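Local coordinates for protein beta-lactamase Mb2281c (Mycobacterium bovis, PDB 3I7J) that is a putative serine beta-lactamase, probably hydrolysing beta-lactams or related amides or esters through an acyl-enzyme intermediate, at residues 227-233 and 246-252. Residues are numbered along the deposited sequence.
Sequences FGQSGGF and VLTARDF
Phe252, with chi1 t, lays its ring beside that of Phe227 (chi1 p), which turns an edge toward its face; the centroids are 5.0 Å apart, the planes inclined at 51°, and Phe227 CE2 lies 3.8 Å from Phe252 CD1. Trp260 of the C-terminal helix 256-271 adds a further ring against Phe252. Strands 232-237 and 242-248 form an antiparallel hairpin in the six-stranded sheet of the serine beta-lactamase/penicillin-binding-protein fold; Gly228 lies against a probable SxxK motif (Ser40, Lys43). Phe233 and Val246 form a hydrogen-bonded pair, Phe233 N to Val246 O 2.7 Å and Val246 N to Phe233 O 3.0 Å; on the face they share, Val246 CB sits 3.9 Å from the Phe233 ring centroid. Gly232 and Leu247 follow as a non-hydrogen-bonded pair, with CA atoms 4.1 Å apart; a CB on Gly232 would clash with Leu247 CD2.

A type I turn over Gly228-Gly231 with a G1 bulge at Gly231 links strands 224-228 and 232-237 (Gly231 N to Gly228 O 3.1 Å, Gly228 N to Gly232 O 2.8 Å). At Gly231 (82/41) a CB would jam against the preceding carbonyl and clash with Arg250 O, which takes a CA-H...O contact from Gly231 CA (3.2 Å). Gly231 O accepts from Thr248 OG1 at 2.8 Å and weakly from Thr248 N at 3.1 Å. Thr248 OG1 in turn receives Arg250 N (3.3 Å), an ST turn that starts the chain's departure from the strand. That chain wraps round the turn until Phe252 N reaches Gln229 O at 2.8 Å. One water bridges Ser230 O (2.6 Å) and Asp251 OD1 (2.8 Å), another Ser230 OG (3.2 Å) and Asp251 OD1 (2.6 Å), both donating to the carboxylate. Beyond Phe233-Val246, strand pairing thus weakens to one poor amide bond, and the carbonyls of Gln229, Ser230 and Gly231 turn to an amide, a water and a hydroxyl.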
# COMPACT_ATOMS: atom_id res chain seq x y z
N PHE A 227 -3.51 3.12 -3.13
CA PHE A 227 -3.39 4.01 -4.29
C PHE A 227 -2.81 5.29 -3.72
O PHE A 227 -2.73 5.45 -2.50
CB PHE A 227 -4.74 4.24 -5.00
CG PHE A 227 -5.63 5.26 -4.35
CD1 PHE A 227 -6.42 4.93 -3.25
CD2 PHE A 227 -5.72 6.56 -4.87
CE1 PHE A 227 -7.27 5.86 -2.67
CE2 PHE A 227 -6.57 7.50 -4.30
CZ PHE A 227 -7.35 7.16 -3.20
N GLY A 228 -2.36 6.18 -4.60
CA GLY A 228 -1.78 7.43 -4.14
C GLY A 228 -2.32 8.61 -4.92
O GLY A 228 -2.81 8.44 -6.03
N GLN A 229 -2.22 9.80 -4.33
CA GLN A 229 -2.71 11.01 -4.97
C GLN A 229 -1.87 11.41 -6.17
O GLN A 229 -2.24 12.34 -6.90
CB GLN A 229 -2.75 12.17 -3.96
CG GLN A 229 -3.76 12.01 -2.82
CD GLN A 229 -5.20 11.98 -3.31
OE1 GLN A 229 -5.63 12.86 -4.07
NE2 GLN A 229 -5.96 10.99 -2.87
N SER A 230 -0.75 10.74 -6.38
CA SER A 230 0.11 11.03 -7.52
C SER A 230 -0.38 10.29 -8.75
O SER A 230 0.25 10.32 -9.81
CB SER A 230 1.56 10.62 -7.23
OG SER A 230 2.17 11.55 -6.35
N GLY A 231 -1.52 9.60 -8.61
CA GLY A 231 -2.09 8.86 -9.72
C GLY A 231 -1.49 7.49 -9.97
O GLY A 231 -1.28 7.11 -11.12
N GLY A 232 -1.22 6.76 -8.90
CA GLY A 232 -0.66 5.42 -9.03
C GLY A 232 -1.33 4.50 -8.03
O GLY A 232 -1.93 4.98 -7.06
N PHE A 233 -1.25 3.20 -8.24
CA PHE A 233 -1.87 2.27 -7.30
C PHE A 233 -1.35 0.85 -7.45
O PHE A 233 -0.70 0.49 -8.43
CB PHE A 233 -3.40 2.28 -7.45
CG PHE A 233 -3.92 1.57 -8.69
CD1 PHE A 233 -3.86 0.18 -8.81
CD2 PHE A 233 -4.48 2.31 -9.73
CE1 PHE A 233 -4.37 -0.46 -9.95
CE2 PHE A 233 -4.99 1.68 -10.87
CZ PHE A 233 -4.94 0.29 -10.98
N VAL A 246 -0.16 0.15 -11.38
CA VAL A 246 -0.34 1.23 -12.35
C VAL A 246 0.25 2.52 -11.81
O VAL A 246 -0.10 2.97 -10.71
CB VAL A 246 -1.84 1.49 -12.70
CG1 VAL A 246 -1.94 2.75 -13.57
CG2 VAL A 246 -2.43 0.31 -13.47
N LEU A 247 1.14 3.12 -12.58
CA LEU A 247 1.78 4.39 -12.22
C LEU A 247 1.63 5.37 -13.38
O LEU A 247 1.98 5.05 -14.52
CB LEU A 247 3.26 4.18 -11.90
CG LEU A 247 3.64 3.27 -10.72
CD1 LEU A 247 5.16 3.22 -10.60
CD2 LEU A 247 3.01 3.79 -9.43
N THR A 248 1.11 6.56 -13.08
CA THR A 248 0.93 7.61 -14.08
C THR A 248 1.50 8.92 -13.58
O THR A 248 1.77 9.10 -12.38
CB THR A 248 -0.56 7.86 -14.40
OG1 THR A 248 -1.13 8.73 -13.40
CG2 THR A 248 -1.34 6.56 -14.45
N ALA A 249 1.70 9.85 -14.52
CA ALA A 249 2.25 11.16 -14.22
C ALA A 249 1.15 12.21 -14.08
O ALA A 249 1.34 13.38 -14.42
CB ALA A 249 3.22 11.57 -15.32
N ARG A 250 -0.01 11.80 -13.58
CA ARG A 250 -1.12 12.73 -13.37
C ARG A 250 -1.74 12.47 -12.01
O ARG A 250 -2.12 11.34 -11.69
CB ARG A 250 -2.19 12.57 -14.45
CG ARG A 250 -3.28 13.64 -14.36
CD ARG A 250 -4.33 13.49 -15.45
NE ARG A 250 -5.37 14.50 -15.31
CZ ARG A 250 -6.46 14.58 -16.07
NH1 ARG A 250 -6.67 13.69 -17.03
NH2 ARG A 250 -7.35 15.54 -15.86
N ASP A 251 -1.84 13.52 -11.20
CA ASP A 251 -2.41 13.38 -9.87
C ASP A 251 -3.83 12.84 -9.92
O ASP A 251 -4.57 13.10 -10.87
CB ASP A 251 -2.39 14.73 -9.14
CG ASP A 251 -0.99 15.23 -8.85
OD1 ASP A 251 -0.07 14.39 -8.71
OD2 ASP A 251 -0.79 16.46 -8.76
N PHE A 252 -4.20 12.08 -8.89
CA PHE A 252 -5.53 11.48 -8.77
C PHE A 252 -6.61 12.53 -8.94
O PHE A 252 -6.46 13.66 -8.48
CB PHE A 252 -5.67 10.84 -7.40
CG PHE A 252 -7.00 10.19 -7.17
CD1 PHE A 252 -7.30 8.98 -7.75
CD2 PHE A 252 -7.96 10.80 -6.36
CE1 PHE A 252 -8.54 8.37 -7.53
CE2 PHE A 252 -9.20 10.20 -6.14
CZ PHE A 252 -9.49 8.98 -6.72
O HOH W 1 2.40 14.38 -7.76
O HOH W 2 1.21 12.59 -10.47